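Local coordinates for DSBA-like thioredoxin domain-containing protein (PDB 2IN3) that probably acts as a thiol-disulfide oxidoreductase of the DsbA family, a putative protein disulfide isomerase of the FrnE-like subfamily, at residues S104-E109 against T150-S155; D92-C97 against Q160-G165; H72-Q77 against T193-I198; W20-A25 against F122-E127. One frame throughout, in Å; residues are numbered along the deposited sequence.

How the contacts relate
The chain first passes W20-A25, on the helix at whose start the probable redox CxxC lies, which opens contact 4; H72-Q77, D92-C97 and S104-E109 then open contacts 3, 2 and 1. F122-E127 closes contact 4, T150-S155 contact 1, Q160-G165 contact 2 and T193-I198 contact 3. Contact 1 is therefore nested in contact 2 and both in contact 3, whereas contact 4 crosses all three. Contacts 1 and 2 share helix 94-106 and tie it to the successive helices 146-154 and 156-171. Contacts 3 and 4 touch each other, notably through Q77 and W22, and join helix 19-35, helix 58-75, the end of helix 111-123 and the loop after strand 187-192.

Contact 1. Residues S104-E109 against T150-S155; sequences SLIEPE and TPVFQS
L105, near the C-terminal end of helix 94-106, is the first residue of S104-E109 to meet T150-S155: its CD1 methyl lies 3.9 Å from CG1 of V152, on helix 146-154. The two side chains meet at an angle, branch end to branch end, so only their methyls touch. The other leucine methyl, CD2, faces the side chain of R161 on helix 156-171. One residue on, I106 approaches the second branch of the same valine, with its CG1 4.1 Å from V152 CG2. Here the side chains run past each other in opposite senses, and the meeting is alongside, through the middle of the isoleucine. V152 can serve both neighbours because CG1 stands anti to its backbone N (chi1 176°), which turns one methyl to each. I106 also rests on I144 and V152 on S102. At E107 the backbone leaves the helix, and the carboxylate turns to K110 in a salt bridge.

At the C-terminal end of helix 146-154 the V152 carbonyl O accepts two bonds, from S155 OG at 2.6 Å, in the carbonyl plane on a lone pair, and from S155 N at 3.0 Å. S155 OG in turn receives A158 N as the N-cap of helix 156-171, so one hydroxyl joins the end of one helix to the start of the next. Between L105, I106 and V152 themselves the chemistry is purely aliphatic, a surface packing of 125 Å² that rests on shape and apolar burial, with charge and hydrogen bonding left to the flanks.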
loop_
_atom_site.group_PDB
_atom_site.type_symbol
_atom_site.label_atom_id
_atom_site.label_comp_id
_atom_site.label_asym_id
_atom_site.label_seq_id
_atom_site.Cartn_x
_atom_site.Cartn_y
_atom_site.Cartn_z
ATOM N N SER A 104 3.795 -7.206 -8.932
ATOM C CA SER A 104 3.682 -8.531 -8.314
ATOM C C SER A 104 3.704 -9.680 -9.347
ATOM O O SER A 104 4.161 -10.775 -9.019
ATOM C CB SER A 104 2.447 -8.640 -7.402
ATOM O OG SER A 104 1.274 -8.881 -8.163
ATOM N N LEU A 105 3.211 -9.427 -10.568
ATOM C CA LEU A 105 3.203 -10.405 -11.664
ATOM C C LEU A 105 4.556 -10.458 -12.388
ATOM O O LEU A 105 4.929 -11.491 -12.983
ATOM C CB LEU A 105 2.106 -10.032 -12.680
ATOM C CG LEU A 105 0.680 -9.918 -12.106
ATOM C CD1 LEU A 105 -0.356 -9.462 -13.109
ATOM C CD2 LEU A 105 0.280 -11.238 -11.508
ATOM N N ILE A 106 5.263 -9.338 -12.367
ATOM C CA ILE A 106 6.553 -9.214 -13.041
ATOM C C ILE A 106 7.732 -9.655 -12.154
ATOM O O ILE A 106 8.520 -10.532 -12.544
ATOM C CB ILE A 106 6.801 -7.758 -13.552
ATOM C CG1 ILE A 106 5.672 -7.342 -14.504
ATOM C CG2 ILE A 106 8.180 -7.672 -14.274
ATOM C CD1 ILE A 106 5.690 -5.870 -14.863
ATOM N N GLU A 107 7.871 -9.017 -10.995
ATOM C CA GLU A 107 8.990 -9.292 -10.082
ATOM C C GLU A 107 8.489 -9.116 -8.649
ATOM O O GLU A 107 8.573 -8.017 -8.100
ATOM C CB GLU A 107 10.213 -8.384 -10.369
ATOM C CG GLU A 107 10.909 -8.628 -11.712
ATOM C CD GLU A 107 12.143 -7.762 -11.926
ATOM O OE1 GLU A 107 13.267 -8.294 -11.818
ATOM O OE2 GLU A 107 12.001 -6.555 -12.213
ATOM N N PRO A 108 7.952 -10.198 -8.037
ATOM C CA PRO A 108 7.411 -10.141 -6.672
ATOM C C PRO A 108 8.333 -9.472 -5.642
ATOM O O PRO A 108 7.849 -8.816 -4.727
ATOM C CB PRO A 108 7.218 -11.616 -6.324
ATOM C CG PRO A 108 6.957 -12.256 -7.607
ATOM C CD PRO A 108 7.834 -11.556 -8.604
ATOM N N GLU A 109 9.649 -9.627 -5.811
ATOM C CA GLU A 109 10.648 -9.069 -4.894
ATOM C C GLU A 109 10.654 -7.534 -4.913
ATOM O O GLU A 109 11.150 -6.896 -3.976
ATOM C CB GLU A 109 12.028 -9.614 -5.283
ATOM C CG GLU A 109 11.987 -11.081 -5.753
ATOM C CD GLU A 109 11.526 -11.311 -7.233
ATOM O OE1 GLU A 109 11.346 -12.502 -7.611
ATOM O OE2 GLU A 109 11.350 -10.339 -8.014
ATOM N N THR A 150 4.372 -1.718 -18.869
ATOM C CA THR A 150 3.192 -1.099 -19.493
ATOM C C THR A 150 2.150 -2.107 -20.041
ATOM O O THR A 150 0.957 -1.951 -19.755
ATOM C CB THR A 150 3.555 -0.028 -20.545
ATOM O OG1 THR A 150 4.312 1.009 -19.914
ATOM C CG2 THR A 150 2.303 0.596 -21.140
ATOM N N PRO A 151 2.576 -3.133 -20.812
ATOM C CA PRO A 151 1.574 -4.138 -21.241
ATOM C C PRO A 151 0.809 -4.778 -20.055
ATOM O O PRO A 151 -0.426 -4.963 -20.147
ATOM C CB PRO A 151 2.416 -5.190 -21.968
ATOM C CG PRO A 151 3.606 -4.419 -22.482
ATOM C CD PRO A 151 3.910 -3.440 -21.360
ATOM N N VAL A 152 1.531 -5.102 -18.975
ATOM C CA VAL A 152 0.909 -5.696 -17.787
ATOM C C VAL A 152 -0.078 -4.724 -17.130
ATOM O O VAL A 152 -1.232 -5.089 -16.909
ATOM C CB VAL A 152 1.957 -6.277 -16.779
ATOM C CG1 VAL A 152 1.282 -6.805 -15.490
ATOM C CG2 VAL A 152 2.772 -7.405 -17.465
ATOM N N PHE A 153 0.355 -3.478 -16.894
ATOM C CA PHE A 153 -0.519 -2.431 -16.332
ATOM C C PHE A 153 -1.837 -2.218 -17.120
ATOM O O PHE A 153 -2.920 -1.999 -16.538
ATOM C CB PHE A 153 0.250 -1.103 -16.187
ATOM C CG PHE A 153 -0.593 0.027 -15.669
ATOM C CD1 PHE A 153 -0.802 0.182 -14.295
ATOM C CD2 PHE A 153 -1.190 0.927 -16.547
ATOM C CE1 PHE A 153 -1.586 1.213 -13.810
ATOM C CE2 PHE A 153 -1.979 1.975 -16.073
ATOM C CZ PHE A 153 -2.178 2.121 -14.704
ATOM N N GLN A 154 -1.742 -2.281 -18.440
ATOM C CA GLN A 154 -2.902 -2.051 -19.288
ATOM C C GLN A 154 -3.792 -3.286 -19.482
ATOM O O GLN A 154 -4.896 -3.172 -20.053
ATOM C CB GLN A 154 -2.445 -1.475 -20.642
ATOM C CG GLN A 154 -1.759 -0.097 -20.449
ATOM C CD GLN A 154 -1.287 0.520 -21.743
ATOM O OE1 GLN A 154 -1.012 -0.183 -22.708
ATOM N NE2 GLN A 154 -1.159 1.845 -21.759
ATOM N N SER A 155 -3.324 -4.454 -19.031
ATOM C CA SER A 155 -4.004 -5.729 -19.336
ATOM C C SER A 155 -5.289 -5.885 -18.530
ATOM O O SER A 155 -5.364 -5.410 -17.396
ATOM C CB SER A 155 -3.097 -6.936 -19.043
ATOM O OG SER A 155 -2.823 -7.056 -17.659
#

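Contact 2. Residues D92-C97 against Q160-G165; sequences DTEPAC and QRTLAG
T162 packs against C97 and E94 in a buried helix-to-helix contact, where the first turn of helix 94-106 lies against helix 156-171. The backbones come close, with the CA atoms of C97 and T162 6.8 Å apart, and a single methyl makes the contact between them: T162 CG2 stands 4.1 Å from C97 CB and equally 4.1 Å from E94 OE2. Its placement follows from the threonine torsion. With chi1 at -61°, CG2 lies anti to the backbone N and reaches across, while OG1 turns back along its own helix to bond A158 O. The hydroxyl is thus satisfied within the helix and leaves the methyl as the surface offered to the neighbour.

E94 reaches the methyl with the end of a bent side chain. The chain starts out beside the contact and turns at chi2 (-85°), which swings the carboxylate toward helix 156-171. OE2 is held there by a salt bridge to R98 NE one turn on, and the side chains of E94 and T162 cross at a slant. F166, one turn after T162, touches both E94 and C97 and continues the packing along helix 156-171.

Ahead of the helix, D92 OD1 accepts E94 N at 3.2 Å; the bond is fairly straight (162°) but arrives from above the carboxylate plane, and it caps the helix start.

The 62 residues between the two segments are mostly helical and contain no strand. The contact probably lies within the helical insertion of the DsbA-like thioredoxin fold and packs its helix 94-106 on helix 156-171, which precedes strand 179-184.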
loop_
_atom_site.group_PDB
_atom_site.type_symbol
_atom_site.label_atom_id
_atom_site.label_comp_id
_atom_site.label_asym_id
_atom_site.label_seq_id
_atom_site.Cartn_x
_atom_site.Cartn_y
_atom_site.Cartn_z
ATOM N N ASP A 92 -8.025 9.474 -7.490
ATOM C CA ASP A 92 -8.266 8.123 -8.009
ATOM C C ASP A 92 -7.172 7.152 -7.582
ATOM O O ASP A 92 -6.045 7.191 -8.104
ATOM C CB ASP A 92 -8.396 8.125 -9.539
ATOM C CG ASP A 92 -8.719 6.736 -10.108
ATOM O OD1 ASP A 92 -9.125 5.830 -9.334
ATOM O OD2 ASP A 92 -8.579 6.536 -11.343
ATOM N N THR A 93 -7.497 6.280 -6.633
ATOM C CA THR A 93 -6.501 5.380 -6.061
ATOM C C THR A 93 -6.309 4.071 -6.860
ATOM O O THR A 93 -5.358 3.328 -6.612
ATOM C CB THR A 93 -6.804 5.050 -4.577
ATOM O OG1 THR A 93 -8.053 4.376 -4.497
ATOM C CG2 THR A 93 -6.916 6.326 -3.696
ATOM N N GLU A 94 -7.164 3.798 -7.838
ATOM C CA GLU A 94 -7.098 2.511 -8.526
ATOM C C GLU A 94 -5.839 2.271 -9.374
ATOM O O GLU A 94 -5.289 1.154 -9.342
ATOM C CB GLU A 94 -8.395 2.211 -9.320
ATOM C CG GLU A 94 -8.480 0.807 -9.900
ATOM C CD GLU A 94 -7.789 0.681 -11.245
ATOM O OE1 GLU A 94 -7.537 1.737 -11.862
ATOM O OE2 GLU A 94 -7.509 -0.460 -11.696
ATOM N N PRO A 95 -5.430 3.256 -10.216
ATOM C CA PRO A 95 -4.238 2.983 -11.025
ATOM C C PRO A 95 -2.965 2.649 -10.230
ATOM O O PRO A 95 -2.230 1.761 -10.640
ATOM C CB PRO A 95 -4.070 4.271 -11.832
ATOM C CG PRO A 95 -5.502 4.742 -12.017
ATOM C CD PRO A 95 -6.056 4.531 -10.623
ATOM N N ALA A 96 -2.723 3.332 -9.108
ATOM C CA ALA A 96 -1.540 3.043 -8.319
ATOM C C ALA A 96 -1.656 1.631 -7.734
ATOM O O ALA A 96 -0.680 0.889 -7.724
ATOM C CB ALA A 96 -1.348 4.087 -7.201
ATOM N N CYS A 97 -2.829 1.276 -7.229
ATOM C CA CYS A 97 -3.055 -0.117 -6.775
ATOM C C CYS A 97 -2.756 -1.134 -7.887
ATOM O O CYS A 97 -2.065 -2.137 -7.664
ATOM C CB CYS A 97 -4.484 -0.290 -6.277
ATOM S SG CYS A 97 -4.795 0.544 -4.760
ATOM N N GLN A 160 -8.479 -6.947 -13.512
ATOM C CA GLN A 160 -9.375 -7.877 -12.849
ATOM C C GLN A 160 -8.772 -8.363 -11.537
ATOM O O GLN A 160 -9.491 -8.502 -10.527
ATOM C CB GLN A 160 -9.686 -9.050 -13.770
ATOM C CG GLN A 160 -10.532 -8.641 -14.971
ATOM C CD GLN A 160 -10.614 -9.721 -16.028
ATOM O OE1 GLN A 160 -10.135 -10.842 -15.827
ATOM N NE2 GLN A 160 -11.250 -9.401 -17.161
ATOM N N ARG A 161 -7.470 -8.640 -11.547
ATOM C CA ARG A 161 -6.788 -8.991 -10.287
ATOM C C ARG A 161 -6.882 -7.905 -9.230
ATOM O O ARG A 161 -7.102 -8.219 -8.039
ATOM C CB ARG A 161 -5.324 -9.346 -10.505
ATOM C CG ARG A 161 -5.110 -10.658 -11.252
ATOM C CD ARG A 161 -3.604 -10.849 -11.353
ATOM N NE ARG A 161 -3.206 -12.135 -11.907
ATOM C CZ ARG A 161 -2.797 -13.167 -11.180
ATOM N NH1 ARG A 161 -2.739 -13.072 -9.846
ATOM N NH2 ARG A 161 -2.427 -14.279 -11.797
ATOM N N THR A 162 -6.733 -6.647 -9.662
ATOM C CA THR A 162 -6.791 -5.485 -8.775
ATOM C C THR A 162 -8.187 -5.378 -8.146
ATOM O O THR A 162 -8.331 -5.256 -6.918
ATOM C CB THR A 162 -6.439 -4.194 -9.533
ATOM O OG1 THR A 162 -5.100 -4.296 -10.036
ATOM C CG2 THR A 162 -6.498 -2.970 -8.604
ATOM N N LEU A 163 -9.203 -5.449 -8.993
ATOM C CA LEU A 163 -10.588 -5.409 -8.549
ATOM C C LEU A 163 -10.901 -6.618 -7.665
ATOM O O LEU A 163 -11.577 -6.476 -6.636
ATOM C CB LEU A 163 -11.536 -5.316 -9.757
ATOM C CG LEU A 163 -13.047 -5.311 -9.473
ATOM C CD1 LEU A 163 -13.424 -4.240 -8.439
ATOM C CD2 LEU A 163 -13.868 -5.152 -10.777
ATOM N N ALA A 164 -10.406 -7.804 -8.026
ATOM C CA ALA A 164 -10.646 -8.968 -7.158
ATOM C C ALA A 164 -10.070 -8.788 -5.744
ATOM O O ALA A 164 -10.714 -9.226 -4.765
ATOM C CB ALA A 164 -10.172 -10.269 -7.787
ATOM N N GLY A 165 -8.875 -8.188 -5.671
ATOM C CA GLY A 165 -8.223 -7.759 -4.403
ATOM C C GLY A 165 -9.148 -6.847 -3.614
ATOM O O GLY A 165 -9.404 -7.097 -2.436
#

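Contact 3. Residues H72-Q77 against T193-I198; sequences HITTGQ and TGYRPI. With EDO (1,2-ethanediol), chain F.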
loop_
_atom_site.group_PDB
_atom_site.type_symbol
_atom_site.label_atom_id
_atom_site.label_comp_id
_atom_site.label_asym_id
_atom_site.label_seq_id
_atom_site.Cartn_x
_atom_site.Cartn_y
_atom_site.Cartn_z
ATOM N N HIS A 72 2.783 12.939 9.824
ATOM C CA HIS A 72 4.105 13.557 9.862
ATOM C C HIS A 72 4.619 13.728 11.292
ATOM O O HIS A 72 5.734 13.325 11.610
ATOM C CB HIS A 72 4.100 14.914 9.167
ATOM C CG HIS A 72 5.433 15.573 9.181
ATOM N ND1 HIS A 72 6.541 14.988 8.606
ATOM C CD2 HIS A 72 5.852 16.739 9.721
ATOM C CE1 HIS A 72 7.591 15.770 8.792
ATOM N NE2 HIS A 72 7.198 16.842 9.458
ATOM N N ILE A 73 3.805 14.303 12.175
ATOM C CA ILE A 73 4.321 14.569 13.516
ATOM C C ILE A 73 4.430 13.311 14.376
ATOM O O ILE A 73 5.279 13.243 15.257
ATOM C CB ILE A 73 3.579 15.692 14.231
ATOM C CG1 ILE A 73 2.153 15.303 14.585
ATOM C CG2 ILE A 73 3.656 17.013 13.413
ATOM C CD1 ILE A 73 1.505 16.364 15.496
ATOM N N THR A 74 3.622 12.292 14.074
ATOM C CA THR A 74 3.629 11.029 14.816
ATOM C C THR A 74 4.780 10.104 14.395
ATOM O O THR A 74 5.408 9.441 15.245
ATOM C CB THR A 74 2.287 10.271 14.606
ATOM O OG1 THR A 74 1.211 11.078 15.110
ATOM C CG2 THR A 74 2.281 8.874 15.318
ATOM N N THR A 75 5.060 10.084 13.105
ATOM C CA THR A 75 5.981 9.106 12.525
ATOM C C THR A 75 7.240 9.718 11.924
ATOM O O THR A 75 8.216 8.996 11.637
ATOM C CB THR A 75 5.312 8.247 11.391
ATOM O OG1 THR A 75 5.129 9.040 10.203
ATOM C CG2 THR A 75 3.971 7.659 11.867
ATOM N N GLY A 76 7.211 11.022 11.668
ATOM C CA GLY A 76 8.329 11.636 10.980
ATOM C C GLY A 76 8.382 11.432 9.473
ATOM O O GLY A 76 9.304 11.951 8.841
ATOM N N GLN A 77 7.419 10.703 8.882
ATOM C CA GLN A 77 7.418 10.469 7.431
ATOM C C GLN A 77 7.151 11.796 6.718
ATOM O O GLN A 77 6.362 12.590 7.207
ATOM C CB GLN A 77 6.400 9.414 7.014
ATOM C CG GLN A 77 6.813 7.985 7.375
ATOM C CD GLN A 77 7.949 7.489 6.485
ATOM O OE1 GLN A 77 9.106 7.773 6.738
ATOM N NE2 GLN A 77 7.618 6.719 5.470
ATOM N N THR A 193 -5.799 -3.329 12.385
ATOM C CA THR A 193 -6.571 -2.633 11.338
ATOM C C THR A 193 -6.367 -1.130 11.325
ATOM O O THR A 193 -7.348 -0.373 11.257
ATOM C CB THR A 193 -8.082 -2.827 11.463
ATOM O OG1 THR A 193 -8.495 -2.325 12.735
ATOM C CG2 THR A 193 -8.457 -4.277 11.329
ATOM N N GLY A 194 -5.117 -0.696 11.383
ATOM C CA GLY A 194 -4.779 0.712 11.496
ATOM C C GLY A 194 -3.313 0.777 11.845
ATOM O O GLY A 194 -2.711 -0.249 12.180
ATOM N N TYR A 195 -2.732 1.968 11.729
ATOM C CA TYR A 195 -1.339 2.191 12.142
ATOM C C TYR A 195 -1.159 1.799 13.615
ATOM O O TYR A 195 -1.964 2.184 14.472
ATOM C CB TYR A 195 -0.960 3.677 11.993
ATOM C CG TYR A 195 0.392 4.027 12.619
ATOM C CD1 TYR A 195 1.594 3.917 11.882
ATOM C CD2 TYR A 195 0.470 4.453 13.937
ATOM C CE1 TYR A 195 2.843 4.217 12.486
ATOM C CE2 TYR A 195 1.688 4.777 14.527
ATOM C CZ TYR A 195 2.866 4.646 13.802
ATOM O OH TYR A 195 4.044 4.978 14.439
ATOM N N ARG A 196 -0.110 1.037 13.910
ATOM C CA ARG A 196 0.329 0.865 15.317
ATOM C C ARG A 196 1.855 0.843 15.276
ATOM O O ARG A 196 2.440 0.491 14.240
ATOM C CB ARG A 196 -0.239 -0.438 15.947
ATOM C CG ARG A 196 -1.781 -0.437 16.169
ATOM C CD ARG A 196 -2.318 -1.682 16.910
ATOM N NE ARG A 196 -2.067 -1.566 18.359
ATOM C CZ ARG A 196 -2.276 -2.522 19.273
ATOM N NH1 ARG A 196 -1.981 -2.282 20.547
ATOM N NH2 ARG A 196 -2.786 -3.707 18.937
ATOM N N PRO A 197 2.514 1.228 16.379
ATOM C CA PRO A 197 3.985 1.169 16.441
ATOM C C PRO A 197 4.549 -0.251 16.338
ATOM O O PRO A 197 3.838 -1.228 16.607
ATOM C CB PRO A 197 4.310 1.787 17.806
ATOM C CG PRO A 197 3.090 2.593 18.168
ATOM C CD PRO A 197 1.934 1.833 17.594
ATOM N N ILE A 198 5.809 -0.347 15.937
ATOM C CA ILE A 198 6.503 -1.639 15.758
ATOM C C ILE A 198 6.471 -2.516 17.029
ATOM O O ILE A 198 6.388 -3.750 16.932
ATOM C CB ILE A 198 7.960 -1.420 15.213
ATOM C CG1 ILE A 198 8.641 -2.706 14.757
ATOM C CG2 ILE A 198 8.868 -0.749 16.237
ATOM C CD1 ILE A 198 7.959 -3.433 13.637
HETATM C C1 EDO F . -8.257 2.733 15.143
HETATM O O1 EDO F . -7.065 3.166 14.469
HETATM C C2 EDO F . -8.969 1.670 14.291
HETATM O O2 EDO F . -8.116 0.517 14.123
#
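The ring of Y195 receives the methyls of two threonines from the end of helix 58-75, both at an oblique angle. T75 CG2 lies 3.7 Å from Y195 CE1 and just as far from CZ and OH, spanning the phenol end of the ring, whereas T74 CG2 is farther off, 4.2 Å from Y195 CE2. The ring also meets W20 of helix 19-35, their planes inclined at about 40°. A second flat group, the imidazole of H72, has the carbonyl of Q77 at its edge: ND1 donates to Q77 O over 2.8 Å, nearly straight and within the ring plane, yet from above the carbonyl plane.

T75 is oriented by its polar side. OG1 sits between the backbone N and carbonyl carbon (chi1 73°), where it accepts Q77 N at 3.1 Å in an ST turn and also bonds V71 O; CG2 is thereby directed at the tyrosine. At the start of T193-I198, well away from the threonines of the helix, O2 of a 1,2-ethanediol, probably from the crystallisation liquor, bonds T193 O at 3.1 Å and T193 OG1 at 3.2 Å. The contact proper is therefore van der Waals packing of methyls against an aromatic ring, while hydrogen bonds fix the helix end that presents them.

Contact 4. Residues W20-A25 against F122-E127; sequences WCWGFA and FYVGQE
W22, on helix 19-35, and Y123, at the end of helix 111-123, are the nearest backbone pair, their CA atoms 8.5 Å apart. Their rings lie almost parallel, the planes at 20°, but slid so far that they hardly overlap, with 5.0 Å between the centroids of the W22 five-membered ring and the tyrosine ring. Contact is made by one side of the phenol ring: Y123 CD2 lies over a face of the indole, 3.6 Å from W22 CD1, and Y123 CE2 comes within 3.8 Å of W22 CB. CG of W22 stands anti to its backbone N (chi1 -180°), carrying the indole out to the tyrosine. At the six-membered end V124 adds a looser touch, its CG2 4.5 Å from W22 CZ2.

Further aromatic residues surround both rings. F122 CD2 sits 3.5 Å above the centre of one face of Y123, F79 meets W22 and Y123 edge-to-face, and W68 does the same to Y123. W22, one residue after C21 of the probable thioredoxin-type CxxC, thus joins helix 19-35 to the end of helix 111-123. Dispersion and apolar burial dominate, and the one polar atom of the buried indole, NE1, is satisfied by donating to P78 O.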
loop_
_atom_site.group_PDB
_atom_site.type_symbol
_atom_site.label_atom_id
_atom_site.label_comp_id
_atom_site.label_asym_id
_atom_site.label_seq_id
_atom_site.Cartn_x
_atom_site.Cartn_y
_atom_site.Cartn_z
ATOM N N TRP A 20 -1.747 7.175 6.413
ATOM C CA TRP A 20 -1.282 6.323 7.519
ATOM C C TRP A 20 -0.515 5.095 7.046
ATOM O O TRP A 20 0.302 4.532 7.807
ATOM C CB TRP A 20 -2.408 5.946 8.476
ATOM C CG TRP A 20 -2.701 7.061 9.462
ATOM C CD1 TRP A 20 -3.764 7.909 9.459
ATOM C CD2 TRP A 20 -1.884 7.440 10.569
ATOM N NE1 TRP A 20 -3.678 8.792 10.516
ATOM C CE2 TRP A 20 -2.537 8.510 11.223
ATOM C CE3 TRP A 20 -0.664 6.969 11.084
ATOM C CZ2 TRP A 20 -1.992 9.152 12.343
ATOM C CZ3 TRP A 20 -0.129 7.611 12.210
ATOM C CH2 TRP A 20 -0.796 8.675 12.821
ATOM N N CYS A 21 -0.779 4.663 5.807
ATOM C CA CYS A 21 0.035 3.611 5.175
ATOM C C CYS A 21 1.458 4.125 4.962
ATOM O O CYS A 21 2.447 3.392 5.221
ATOM C CB CYS A 21 -0.593 3.136 3.830
ATOM S SG CYS A 21 -2.162 2.192 4.124
ATOM N N TRP A 22 1.595 5.367 4.483
ATOM C CA TRP A 22 2.938 5.981 4.418
ATOM C C TRP A 22 3.549 6.142 5.827
ATOM O O TRP A 22 4.739 5.903 6.017
ATOM C CB TRP A 22 2.845 7.309 3.708
ATOM C CG TRP A 22 4.097 8.134 3.511
ATOM C CD1 TRP A 22 4.229 9.488 3.716
ATOM C CD2 TRP A 22 5.332 7.701 2.913
ATOM N NE1 TRP A 22 5.488 9.914 3.325
ATOM C CE2 TRP A 22 6.182 8.839 2.832
ATOM C CE3 TRP A 22 5.811 6.462 2.468
ATOM C CZ2 TRP A 22 7.483 8.773 2.308
ATOM C CZ3 TRP A 22 7.109 6.404 1.936
ATOM C CH2 TRP A 22 7.920 7.545 1.876
ATOM N N GLY A 23 2.742 6.521 6.822
ATOM C CA GLY A 23 3.253 6.570 8.207
ATOM C C GLY A 23 3.810 5.217 8.653
ATOM O O GLY A 23 4.771 5.137 9.429
ATOM N N PHE A 24 3.192 4.160 8.154
ATOM C CA PHE A 24 3.465 2.789 8.594
ATOM C C PHE A 24 4.565 2.152 7.744
ATOM O O PHE A 24 5.032 1.052 8.074
ATOM C CB PHE A 24 2.163 1.990 8.411
ATOM C CG PHE A 24 2.135 0.640 9.082
ATOM C CD1 PHE A 24 2.090 0.537 10.458
ATOM C CD2 PHE A 24 2.124 -0.534 8.303
ATOM C CE1 PHE A 24 2.015 -0.718 11.086
ATOM C CE2 PHE A 24 2.029 -1.795 8.906
ATOM C CZ PHE A 24 1.966 -1.880 10.305
ATOM N N ALA A 25 4.984 2.815 6.661
ATOM C CA ALA A 25 6.015 2.194 5.781
ATOM C C ALA A 25 7.289 1.718 6.544
ATOM O O ALA A 25 7.769 0.597 6.291
ATOM C CB ALA A 25 6.349 3.070 4.567
ATOM N N PHE A 122 4.171 10.605 -4.566
ATOM C CA PHE A 122 2.939 11.299 -4.287
ATOM C C PHE A 122 3.071 12.305 -3.124
ATOM O O PHE A 122 2.867 13.514 -3.315
ATOM C CB PHE A 122 1.843 10.278 -3.992
ATOM C CG PHE A 122 0.493 10.897 -3.707
ATOM C CD1 PHE A 122 -0.115 11.748 -4.640
ATOM C CD2 PHE A 122 -0.177 10.594 -2.546
ATOM C CE1 PHE A 122 -1.377 12.306 -4.386
ATOM C CE2 PHE A 122 -1.436 11.150 -2.275
ATOM C CZ PHE A 122 -2.028 12.010 -3.190
ATOM N N TYR A 123 3.421 11.815 -1.937
ATOM C CA TYR A 123 3.421 12.682 -0.745
ATOM C C TYR A 123 4.521 13.735 -0.736
ATOM O O TYR A 123 4.304 14.875 -0.280
ATOM C CB TYR A 123 3.439 11.852 0.531
ATOM C CG TYR A 123 2.154 11.073 0.705
ATOM C CD1 TYR A 123 0.930 11.743 0.811
ATOM C CD2 TYR A 123 2.149 9.675 0.746
ATOM C CE1 TYR A 123 -0.265 11.045 0.956
ATOM C CE2 TYR A 123 0.935 8.955 0.881
ATOM C CZ TYR A 123 -0.253 9.677 1.011
ATOM O OH TYR A 123 -1.436 9.027 1.123
ATOM N N VAL A 124 5.685 13.378 -1.271
ATOM C CA VAL A 124 6.827 14.288 -1.291
ATOM C C VAL A 124 6.955 14.915 -2.663
ATOM O O VAL A 124 7.038 16.136 -2.777
ATOM C CB VAL A 124 8.135 13.555 -0.881
ATOM C CG1 VAL A 124 9.355 14.512 -0.861
ATOM C CG2 VAL A 124 7.939 12.859 0.494
ATOM N N GLY A 125 6.942 14.084 -3.700
ATOM C CA GLY A 125 7.173 14.564 -5.062
ATOM C C GLY A 125 5.999 15.364 -5.608
ATOM O O GLY A 125 6.160 16.123 -6.561
ATOM N N GLN A 126 4.812 15.181 -5.011
ATOM C CA GLN A 126 3.559 15.781 -5.507
ATOM C C GLN A 126 3.242 15.328 -6.925
ATOM O O GLN A 126 2.709 16.100 -7.747
ATOM C CB GLN A 126 3.614 17.310 -5.411
ATOM C CG GLN A 126 3.869 17.781 -4.005
ATOM C CD GLN A 126 3.611 19.243 -3.802
ATOM O OE1 GLN A 126 4.106 20.069 -4.550
ATOM N NE2 GLN A 126 2.841 19.574 -2.777
ATOM N N GLU A 127 3.612 14.092 -7.235
ATOM C CA GLU A 127 3.421 13.587 -8.577
ATOM C C GLU A 127 2.045 12.948 -8.659
ATOM O O GLU A 127 1.530 12.453 -7.653
ATOM C CB GLU A 127 4.498 12.581 -8.931
ATOM C CG GLU A 127 5.889 13.142 -8.827
ATOM C CD GLU A 127 6.939 12.185 -9.338
ATOM O OE1 GLU A 127 6.588 11.194 -10.000
ATOM O OE2 GLU A 127 8.126 12.416 -9.062
#